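Local atomic coordinates of autolysin E (Staphylococcus aureus, PDB entry 4PI8), a protein that probably cleaves glycosidic bonds in the NAG-NAM glycan strands of cell-wall peptidoglycan, as an autolytic glycosidase of the lysozyme clan. Residues 60-65 against 93-98; 70-75 against 212-217; 125-130 against 152-157. The protein carries 1 engineered substitution. All blocks are in the same frame, centred on the assembly; numbering follows the deposited sequence. Where two conformers were deposited one is given.

Interaction 1: residues 60-65 against 93-98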
loop_
_atom_site.group_PDB
_atom_site.type_symbol
_atom_site.label_atom_id
_atom_site.label_comp_id
_atom_site.label_asym_id
_atom_site.label_seq_id
_atom_site.Cartn_x
_atom_site.Cartn_y
_atom_site.Cartn_z
ATOM N N THR A 60 -0.383 8.993 8.044
ATOM C CA THR A 60 -1.697 9.517 8.326
ATOM C C THR A 60 -1.641 11.000 8.424
ATOM O O THR A 60 -2.726 11.523 8.884
ATOM C CB THR A 60 -2.298 8.900 9.628
ATOM O OG1 THR A 60 -1.692 9.544 10.775
ATOM C CG2 THR A 60 -2.091 7.471 9.686
ATOM N N GLU A 61 -0.478 11.613 8.188
ATOM C CA GLU A 61 -0.268 13.068 8.155
ATOM C C GLU A 61 -0.080 13.495 6.709
ATOM O O GLU A 61 0.797 12.982 5.969
ATOM C CB GLU A 61 0.959 13.490 8.933
ATOM C CG GLU A 61 1.047 13.223 10.442
ATOM C CD GLU A 61 -0.210 13.526 11.236
ATOM O OE1 GLU A 61 -1.043 14.373 10.831
ATOM O OE2 GLU A 61 -0.348 12.880 12.306
ATOM N N LYS A 62 -0.810 14.521 6.365
ATOM C CA LYS A 62 -0.866 15.065 5.010
ATOM C C LYS A 62 0.365 15.835 4.668
ATOM O O LYS A 62 1.148 16.226 5.576
ATOM C CB LYS A 62 -2.055 15.921 4.876
ATOM C CG LYS A 62 -3.345 15.154 5.144
ATOM C CD LYS A 62 -4.587 15.999 4.965
ATOM C CE LYS A 62 -4.712 17.008 6.100
ATOM N NZ LYS A 62 -5.952 17.793 5.962
ATOM N N VAL A 63 0.579 16.031 3.376
ATOM C CA VAL A 63 1.731 16.769 2.915
ATOM C C VAL A 63 1.286 17.928 2.005
ATOM O O VAL A 63 0.273 17.852 1.299
ATOM C CB VAL A 63 2.806 15.916 2.214
ATOM C CG1 VAL A 63 3.494 15.029 3.227
ATOM C CG2 VAL A 63 2.227 15.148 1.064
ATOM N N PRO A 64 2.062 19.019 2.004
ATOM C CA PRO A 64 1.750 20.196 1.226
ATOM C C PRO A 64 2.175 20.042 -0.209
ATOM O O PRO A 64 3.243 20.476 -0.621
ATOM C CB PRO A 64 2.535 21.304 1.965
ATOM C CG PRO A 64 3.748 20.643 2.459
ATOM C CD PRO A 64 3.229 19.258 2.895
ATOM N N MET A 65 1.308 19.412 -0.975
ATOM C CA MET A 65 1.491 19.179 -2.411
ATOM C C MET A 65 0.311 19.731 -3.141
ATOM O O MET A 65 -0.810 19.303 -2.921
ATOM C CB MET A 65 1.644 17.659 -2.725
ATOM C CG MET A 65 2.954 17.085 -2.237
ATOM S SD MET A 65 4.391 17.449 -3.278
ATOM C CE MET A 65 4.027 16.318 -4.615
ATOM N N LYS A 93 -10.049 14.367 2.064
ATOM C CA LYS A 93 -11.238 13.715 2.643
ATOM C C LYS A 93 -10.898 12.773 3.761
ATOM O O LYS A 93 -11.574 12.742 4.800
ATOM C CB LYS A 93 -12.008 12.970 1.581
ATOM C CG LYS A 93 -12.750 13.829 0.610
ATOM C CD LYS A 93 -13.165 13.156 -0.697
ATOM C CE LYS A 93 -14.116 12.030 -0.508
ATOM N NZ LYS A 93 -15.378 12.529 0.101
ATOM N N TYR A 94 -9.815 11.998 3.586
ATOM C CA TYR A 94 -9.527 10.865 4.456
ATOM C C TYR A 94 -8.296 11.020 5.284
ATOM O O TYR A 94 -7.982 10.116 6.071
ATOM C CB TYR A 94 -9.490 9.559 3.660
ATOM C CG TYR A 94 -10.805 9.265 2.994
ATOM C CD1 TYR A 94 -11.948 9.055 3.752
ATOM C CD2 TYR A 94 -10.948 9.229 1.613
ATOM C CE1 TYR A 94 -13.190 8.858 3.134
ATOM C CE2 TYR A 94 -12.177 9.003 1.044
ATOM C CZ TYR A 94 -13.274 8.849 1.801
ATOM O OH TYR A 94 -14.530 8.618 1.279
ATOM N N GLU A 95 -7.564 12.130 5.170
ATOM C CA GLU A 95 -6.343 12.367 5.917
ATOM C C GLU A 95 -5.341 11.231 5.636
ATOM O O GLU A 95 -4.931 10.508 6.516
ATOM C CB GLU A 95 -6.595 12.597 7.428
ATOM C CG GLU A 95 -5.426 13.239 8.091
ATOM C CD GLU A 95 -5.596 13.447 9.578
ATOM O OE1 GLU A 95 -6.630 12.954 10.063
ATOM O OE2 GLU A 95 -4.682 14.000 10.212
ATOM N N VAL A 96 -4.935 11.180 4.378
ATOM C CA VAL A 96 -3.992 10.153 3.903
ATOM C C VAL A 96 -2.902 10.880 3.116
ATOM O O VAL A 96 -3.208 11.605 2.154
ATOM C CB VAL A 96 -4.664 9.175 2.994
ATOM C CG1 VAL A 96 -3.685 8.155 2.455
ATOM C CG2 VAL A 96 -5.765 8.387 3.714
ATOM N N ASN A 97 -1.660 10.689 3.518
ATOM C CA ASN A 97 -0.471 11.322 2.858
ATOM C C ASN A 97 -0.506 11.104 1.346
ATOM O O ASN A 97 -0.498 9.942 0.932
ATOM C CB ASN A 97 0.762 10.773 3.538
ATOM C CG ASN A 97 2.059 11.298 2.990
ATOM O OD1 ASN A 97 2.274 11.328 1.768
ATOM N ND2 ASN A 97 3.019 11.529 3.849
ATOM N N VAL A 98 -0.552 12.162 0.558
ATOM C CA VAL A 98 -0.779 11.969 -0.878
ATOM C C VAL A 98 0.467 11.417 -1.569
ATOM O O VAL A 98 0.336 10.742 -2.618
ATOM C CB VAL A 98 -1.257 13.272 -1.593
ATOM C CG1 VAL A 98 -0.130 14.304 -1.727
ATOM C CG2 VAL A 98 -1.930 12.975 -2.898
HETATM O O HOH W 1 -2.638 15.714 8.715
#
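Glu61 and Glu95 run side by side and point the same way, their carboxylate planes turned 71° apart. Glu61 OE1 and Glu95 OE2 are 3.7 Å from each other, a like-charge approach that one water probably eases: it donates to Glu61 OE1 at 3.0 Å and to Glu95 OE2 at 3.1 Å, and accepts from Lys62 N. Lys62 crosses Glu95 at about a right angle, methylene against methylene, with CG 4.1 Å from Glu95 CG; its ammonium goes on to a salt bridge with Glu92. Asn97 holds CG anti to its backbone N (chi1 180°), and its amide lies obliquely across Val63, ND2 being 3.6 Å from Val63 CG1. Both amide ends are in use, ND2 on Tyr212 OH and OD1 on Tyr100 N. Farther along the contact, Val98 has CG1 between its backbone N and carbonyl carbon (chi1 72°), where it meets Val63 CG2 at 3.7 Å and Met65 CB at 3.9 Å. Gln91 OE1 ties the two segments together, accepting from Val63 N and Val98 N. A long loop thus lines a short helix-to-helix junction: Glu95, with positive phi, follows the end of helix 84-94, and Asn97 is the side-chain N-cap of helix 98-108.

Interaction 2: residues 70-75 against 212-217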
loop_
_atom_site.group_PDB
_atom_site.type_symbol
_atom_site.label_atom_id
_atom_site.label_comp_id
_atom_site.label_asym_id
_atom_site.label_seq_id
_atom_site.Cartn_x
_atom_site.Cartn_y
_atom_site.Cartn_z
ATOM N N VAL A 70 1.412 17.225 -7.684
ATOM C CA VAL A 70 1.016 15.812 -7.762
ATOM C C VAL A 70 0.964 15.376 -9.231
ATOM O O VAL A 70 1.425 14.273 -9.567
ATOM C CB VAL A 70 -0.314 15.578 -7.044
ATOM C CG1 VAL A 70 -0.712 14.130 -7.164
ATOM C CG2 VAL A 70 -0.170 15.957 -5.584
ATOM N N ASN A 71 0.445 16.230 -10.102
ATOM C CA ASN A 71 0.438 15.888 -11.542
ATOM C C ASN A 71 1.827 15.769 -12.103
ATOM O O ASN A 71 2.044 14.911 -12.985
ATOM C CB ASN A 71 -0.430 16.819 -12.331
ATOM C CG ASN A 71 -1.898 16.434 -12.232
ATOM O OD1 ASN A 71 -2.236 15.247 -12.171
ATOM N ND2 ASN A 71 -2.782 17.387 -12.248
ATOM N N GLN A 72 2.790 16.518 -11.590
ATOM C CA GLN A 72 4.203 16.287 -12.009
ATOM C C GLN A 72 4.653 14.915 -11.669
ATOM O O GLN A 72 5.266 14.214 -12.523
ATOM C CB GLN A 72 5.153 17.153 -11.213
ATOM C CG GLN A 72 5.362 18.517 -11.725
ATOM C CD GLN A 72 6.424 19.223 -10.926
ATOM O OE1 GLN A 72 7.635 18.797 -10.875
ATOM N NE2 GLN A 72 5.991 20.295 -10.249
ATOM N N LEU A 73 4.337 14.402 -10.476
ATOM C CA LEU A 73 4.671 13.024 -10.125
ATOM C C LEU A 73 4.019 12.038 -11.017
ATOM O O LEU A 73 4.554 10.990 -11.210
ATOM C CB LEU A 73 4.324 12.700 -8.659
ATOM C CG LEU A 73 5.129 13.364 -7.567
ATOM C CD1 LEU A 73 4.592 12.890 -6.241
ATOM C CD2 LEU A 73 6.604 12.977 -7.716
ATOM N N LEU A 74 2.793 12.282 -11.479
ATOM C CA LEU A 74 2.026 11.385 -12.247
ATOM C C LEU A 74 2.267 11.453 -13.763
ATOM O O LEU A 74 1.688 10.684 -14.490
ATOM C CB LEU A 74 0.540 11.576 -11.953
ATOM C CG LEU A 74 0.146 11.243 -10.512
ATOM C CD1 LEU A 74 -1.288 11.640 -10.292
ATOM C CD2 LEU A 74 0.377 9.778 -10.220
ATOM N N LYS A 75 3.045 12.419 -14.198
ATOM C CA LYS A 75 3.373 12.552 -15.644
ATOM C C LYS A 75 4.066 11.277 -16.131
ATOM O O LYS A 75 4.993 10.741 -15.499
ATOM C CB LYS A 75 4.234 13.777 -15.921
ATOM C CG LYS A 75 4.192 14.233 -17.375
ATOM C CD LYS A 75 2.826 14.823 -17.733
ATOM C CE LYS A 75 2.697 15.226 -19.183
ATOM N NZ LYS A 75 1.417 15.983 -19.296
ATOM N N TYR A 212 9.735 13.049 -1.846
ATOM C CA TYR A 212 10.025 13.981 -0.761
ATOM C C TYR A 212 11.224 14.871 -1.159
ATOM O O TYR A 212 11.191 16.077 -0.912
ATOM C CB TYR A 212 10.341 13.282 0.597
ATOM C CG TYR A 212 9.125 13.042 1.447
ATOM C CD1 TYR A 212 8.068 12.280 1.000
ATOM C CD2 TYR A 212 9.030 13.593 2.696
ATOM C CE1 TYR A 212 6.931 12.151 1.794
ATOM C CE2 TYR A 212 7.888 13.439 3.490
ATOM C CZ TYR A 212 6.855 12.706 2.988
ATOM O OH TYR A 212 5.720 12.586 3.779
ATOM N N LYS A 213 12.278 14.240 -1.684
ATOM C CA LYS A 213 13.495 15.008 -1.996
ATOM C C LYS A 213 13.283 15.845 -3.243
ATOM O O LYS A 213 13.958 16.922 -3.382
ATOM C CB LYS A 213 14.683 14.088 -2.085
ATOM C CG LYS A 213 15.055 13.482 -0.759
ATOM C CD LYS A 213 16.198 12.493 -0.751
ATOM C CE LYS A 213 16.392 11.924 0.643
ATOM N NZ LYS A 213 17.547 11.042 0.806
ATOM N N GLN A 214 12.396 15.485 -4.137
ATOM C CA GLN A 214 12.099 16.256 -5.325
ATOM C C GLN A 214 11.430 17.555 -4.929
ATOM O O GLN A 214 11.701 18.609 -5.544
ATOM C CB GLN A 214 11.219 15.478 -6.312
ATOM C CG GLN A 214 10.824 16.246 -7.558
ATOM C CD GLN A 214 10.169 15.439 -8.602
ATOM O OE1 GLN A 214 10.167 14.237 -8.536
ATOM N NE2 GLN A 214 9.660 16.085 -9.593
ATOM N N PHE A 215 10.529 17.557 -3.942
ATOM C CA PHE A 215 9.738 18.746 -3.595
ATOM C C PHE A 215 10.199 19.395 -2.301
ATOM O O PHE A 215 9.627 20.410 -1.890
ATOM C CB PHE A 215 8.256 18.370 -3.601
ATOM C CG PHE A 215 7.747 18.029 -4.971
ATOM C CD1 PHE A 215 7.550 19.021 -5.936
ATOM C CD2 PHE A 215 7.607 16.735 -5.357
ATOM C CE1 PHE A 215 7.109 18.658 -7.214
ATOM C CE2 PHE A 215 7.186 16.375 -6.636
ATOM C CZ PHE A 215 6.916 17.364 -7.557
ATOM N N GLY A 216 11.154 18.821 -1.604
ATOM C CA GLY A 216 11.647 19.405 -0.366
ATOM C C GLY A 216 10.665 19.264 0.773
ATOM O O GLY A 216 10.487 20.178 1.611
ATOM N N ILE A 217 10.009 18.119 0.837
ATOM C CA ILE A 217 9.006 17.880 1.877
ATOM C C ILE A 217 9.662 17.400 3.177
ATOM O O ILE A 217 10.542 16.542 3.190
ATOM C CB ILE A 217 7.973 16.819 1.381
ATOM C CG1 ILE A 217 7.346 17.176 0.024
ATOM C CG2 ILE A 217 6.868 16.623 2.413
ATOM C CD1 ILE A 217 6.573 18.464 -0.038
HETATM O O HOH W 2 8.457 14.197 -11.956
#
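Phe215 reaches out from the last turn of helix 200-215 to meet Leu73 and Gln72 on helix 67-74. Its CB starts toward that helix; chi1 (-67°) sets CG anti to the carbonyl carbon, and the ring beyond it lies against that helix. On one flank CD2 packs against Met65, in the loop before helix 67-74. The next atom, CE2, touches Leu73, 3.6 Å from CD2 and 3.8 Å from CG of that side chain; the two residues slide past each other in opposite directions. At the tip, CZ comes 4.1 Å from Gln72 CB. CE1 finishes the rim against the Gln72 amide, whose plane is 65° from that of the ring; Gln72 NE2 lies 3.6 Å from CE1, though Gln72 has two conformers and this approach is doubtful. Leu73 CD2 and the Gln72 amide, through CD and NE2, meet the ring at its edge, while one face is covered by Gln214 CG from its own helix, offset toward the rim. A water accepts from Gln214 NE2 and donates to Gln72 O, bridging the two helices. Two helix C-terminal ends meet here through an aromatic edge, and Gly216, with positive phi, ends the helix right after Phe215.

Interaction 3: residues 125-130 against 152-157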
loop_
_atom_site.group_PDB
_atom_site.type_symbol
_atom_site.label_atom_id
_atom_site.label_comp_id
_atom_site.label_asym_id
_atom_site.label_seq_id
_atom_site.Cartn_x
_atom_site.Cartn_y
_atom_site.Cartn_z
ATOM N N LYS A 125 -20.236 -2.496 -17.204
ATOM C CA LYS A 125 -19.262 -1.779 -16.338
ATOM C C LYS A 125 -17.853 -2.362 -16.387
ATOM O O LYS A 125 -17.608 -3.507 -16.772
ATOM C CB LYS A 125 -19.773 -1.839 -14.907
ATOM C CG LYS A 125 -21.032 -1.018 -14.673
ATOM C CD LYS A 125 -21.630 -1.300 -13.302
ATOM C CE LYS A 125 -23.152 -1.222 -13.301
ATOM N NZ LYS A 125 -23.698 -1.702 -12.002
ATOM N N ARG A 126 -16.905 -1.559 -15.929
ATOM C CA ARG A 126 -15.506 -1.959 -15.782
ATOM C C ARG A 126 -15.117 -1.530 -14.398
ATOM O O ARG A 126 -15.505 -0.443 -13.954
ATOM C CB ARG A 126 -14.625 -1.258 -16.815
ATOM C CG ARG A 126 -13.211 -1.760 -16.940
ATOM C CD ARG A 126 -12.628 -1.326 -18.281
ATOM N NE ARG A 126 -13.674 -1.355 -19.289
ATOM C CZ ARG A 126 -13.710 -2.167 -20.344
ATOM N NH1 ARG A 126 -12.738 -3.037 -20.569
ATOM N NH2 ARG A 126 -14.752 -2.115 -21.165
ATOM N N TYR A 127 -14.402 -2.427 -13.697
ATOM C CA TYR A 127 -13.931 -2.150 -12.329
ATOM C C TYR A 127 -12.440 -1.969 -12.323
ATOM O O TYR A 127 -11.686 -2.599 -13.037
ATOM C CB TYR A 127 -14.355 -3.285 -11.398
ATOM C CG TYR A 127 -15.864 -3.415 -11.331
ATOM C CD1 TYR A 127 -16.625 -2.592 -10.546
ATOM C CD2 TYR A 127 -16.534 -4.330 -12.134
ATOM C CE1 TYR A 127 -18.014 -2.665 -10.530
ATOM C CE2 TYR A 127 -17.920 -4.433 -12.103
ATOM C CZ TYR A 127 -18.653 -3.607 -11.316
ATOM O OH TYR A 127 -20.038 -3.702 -11.250
ATOM N N TYR A 128 -12.008 -1.015 -11.447
ATOM C CA TYR A 128 -10.595 -0.597 -11.332
ATOM C C TYR A 128 -10.162 -0.792 -9.887
ATOM O O TYR A 128 -10.952 -0.757 -8.986
ATOM C CB TYR A 128 -10.469 0.902 -11.717
ATOM C CG TYR A 128 -10.851 1.132 -13.179
ATOM C CD1 TYR A 128 -12.183 1.337 -13.502
ATOM C CD2 TYR A 128 -9.905 1.137 -14.148
ATOM C CE1 TYR A 128 -12.536 1.532 -14.843
ATOM C CE2 TYR A 128 -10.227 1.325 -15.499
ATOM C CZ TYR A 128 -11.575 1.507 -15.805
ATOM O OH TYR A 128 -11.947 1.731 -17.141
ATOM N N ASN A 129 -8.864 -1.039 -9.757
ATOM C CA ASN A 129 -8.282 -1.267 -8.397
ATOM C C ASN A 129 -6.829 -0.884 -8.491
ATOM O O ASN A 129 -6.046 -1.494 -9.185
ATOM C CB ASN A 129 -8.448 -2.744 -8.096
ATOM C CG ASN A 129 -8.088 -3.104 -6.673
ATOM O OD1 ASN A 129 -7.272 -2.474 -6.001
ATOM N ND2 ASN A 129 -8.743 -4.112 -6.208
ATOM N N PHE A 130 -6.465 0.202 -7.764
ATOM C CA PHE A 130 -5.130 0.724 -7.861
ATOM C C PHE A 130 -4.240 0.507 -6.621
ATOM O O PHE A 130 -3.142 1.033 -6.563
ATOM C CB PHE A 130 -5.178 2.244 -8.168
ATOM C CG PHE A 130 -5.813 2.620 -9.479
ATOM C CD1 PHE A 130 -5.774 1.797 -10.577
ATOM C CD2 PHE A 130 -6.441 3.836 -9.574
ATOM C CE1 PHE A 130 -6.393 2.167 -11.776
ATOM C CE2 PHE A 130 -6.977 4.243 -10.782
ATOM C CZ PHE A 130 -6.978 3.403 -11.866
ATOM N N GLN A 152 -18.168 -0.769 -6.036
ATOM C CA GLN A 152 -18.549 -0.155 -7.300
ATOM C C GLN A 152 -17.498 0.856 -7.733
ATOM O O GLN A 152 -17.784 2.052 -8.027
ATOM C CB GLN A 152 -19.961 0.460 -7.215
ATOM C CG GLN A 152 -21.065 -0.603 -7.206
ATOM C CD GLN A 152 -21.083 -1.451 -8.497
ATOM O OE1 GLN A 152 -20.877 -2.669 -8.466
ATOM N NE2 GLN A 152 -21.337 -0.804 -9.633
ATOM N N TRP A 153 -16.260 0.392 -7.741
ATOM C CA TRP A 153 -15.158 1.198 -8.279
ATOM C C TRP A 153 -15.170 1.075 -9.781
ATOM O O TRP A 153 -14.330 0.448 -10.423
ATOM C CB TRP A 153 -13.787 0.761 -7.741
ATOM C CG TRP A 153 -13.696 0.959 -6.228
ATOM C CD1 TRP A 153 -14.480 1.725 -5.428
ATOM C CD2 TRP A 153 -12.686 0.392 -5.390
ATOM N NE1 TRP A 153 -14.057 1.633 -4.098
ATOM C CE2 TRP A 153 -12.967 0.796 -4.076
ATOM C CE3 TRP A 153 -11.631 -0.484 -5.634
ATOM C CZ2 TRP A 153 -12.181 0.373 -3.003
ATOM C CZ3 TRP A 153 -10.853 -0.889 -4.550
ATOM C CH2 TRP A 153 -11.173 -0.468 -3.278
ATOM N N THR A 154 -16.124 1.783 -10.364
ATOM C CA THR A 154 -16.414 1.731 -11.795
ATOM C C THR A 154 -15.706 2.745 -12.655
ATOM O O THR A 154 -15.919 2.848 -13.852
ATOM C CB THR A 154 -17.958 1.915 -12.017
ATOM O OG1 THR A 154 -18.392 3.120 -11.406
ATOM C CG2 THR A 154 -18.734 0.771 -11.435
ATOM N N SER A 155 -14.762 3.512 -12.080
ATOM C CA SER A 155 -13.934 4.423 -12.801
ATOM C C SER A 155 -12.559 4.545 -12.099
ATOM O O SER A 155 -12.486 4.240 -10.889
ATOM C CB SER A 155 -14.559 5.806 -12.845
ATOM O OG SER A 155 -14.550 6.453 -11.579
ATOM N N PRO A 156 -11.552 5.059 -12.800
ATOM C CA PRO A 156 -10.265 5.308 -12.151
ATOM C C PRO A 156 -10.446 6.254 -10.979
ATOM O O PRO A 156 -9.830 6.025 -9.901
ATOM C CB PRO A 156 -9.450 5.923 -13.257
ATOM C CG PRO A 156 -9.942 5.211 -14.520
ATOM C CD PRO A 156 -11.422 5.175 -14.282
ATOM N N ASP A 157 -11.225 7.318 -11.109
ATOM C CA ASP A 157 -11.330 8.274 -10.018
ATOM C C ASP A 157 -11.999 7.622 -8.808
ATOM O O ASP A 157 -11.612 7.855 -7.642
ATOM C CB ASP A 157 -12.093 9.548 -10.451
ATOM C CG ASP A 157 -11.303 10.370 -11.418
ATOM O OD1 ASP A 157 -10.123 10.187 -11.705
ATOM O OD2 ASP A 157 -11.915 11.361 -11.955
HETATM O O HOH W 3 -17.626 1.179 -15.451
#
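Tyr128 and Trp153 both set CG anti to their own carbonyl carbon (chi1 -64° and -63°); the tyrosine ring then lies against Pro156 and the indole edge against the Tyr128 carbonyl. The contact joins the second strand of a beta-hairpin, 120-122 with 125-127, and the residues that follow it, to the link between helices 147-150 and 156-172. That link opens with a Schellman motif at Gln152, makes an inverse gamma turn centred on Trp153, and ends at Ser155, whose OG N-caps the next helix by accepting from Lys158 N. Pro156, in the first turn, lays CD over the centre of the Tyr128 ring, 3.9 Å from the centroid and close to the ring normal, a CH-pi contact. Its CB meets the Phe130 ring as well, 3.8 Å from CZ. The backbones are joined by a single cross-segment hydrogen bond, Tyr128 N to Trp153 O, 2.9 Å long with an angle of 156° at the hydrogen. The same oxygen takes a CA-H...O contact from Tyr127 CA at 3.2 Å, and Arg126 O receives a matching one from Thr154 CA, also at 3.2 Å. In return, Tyr128 O lies in the plane of the indole at its edge, 3.4 Å from Trp153 CE3. Farther along that edge the Asn129 amide stands perpendicular to the indole beside CZ3. Its ND2 donates to the carbonyl of Ile133, a residue of the glycan pocket, and its side chain is about 7 Å from the bound N-acetylmuramic acid, so this junction lies next to the sugar site. The Thr154 methyl packs against Tyr127 CE1, and a water accepts from Arg126 N and donates to Thr154 O, 2.9 Å from each.

Interaction 1 is largely buried, with solvent reaching its acidic pair; interaction 2 is a surface contact, and interaction 3 lies between them in burial. The first two share a neighbourhood: Met65 of interaction 1 also sets its CB against Val70 CG2 of interaction 2 at 3.8 Å, so the loop 60-65 lies against helices 98-108, 67-74 and 200-215. Interaction 3 stands apart, its nearest atoms about 9 Å from either. Chemistry follows place. Segments 60-65/93-98 combine valine packing and a capping amide with a water-bridged acidic pair, 70-75/212-217 rely on a ring rim and glutamines, while only 125-130/152-157 has a clear direct cross-segment hydrogen bond and sits close to the bound disaccharide.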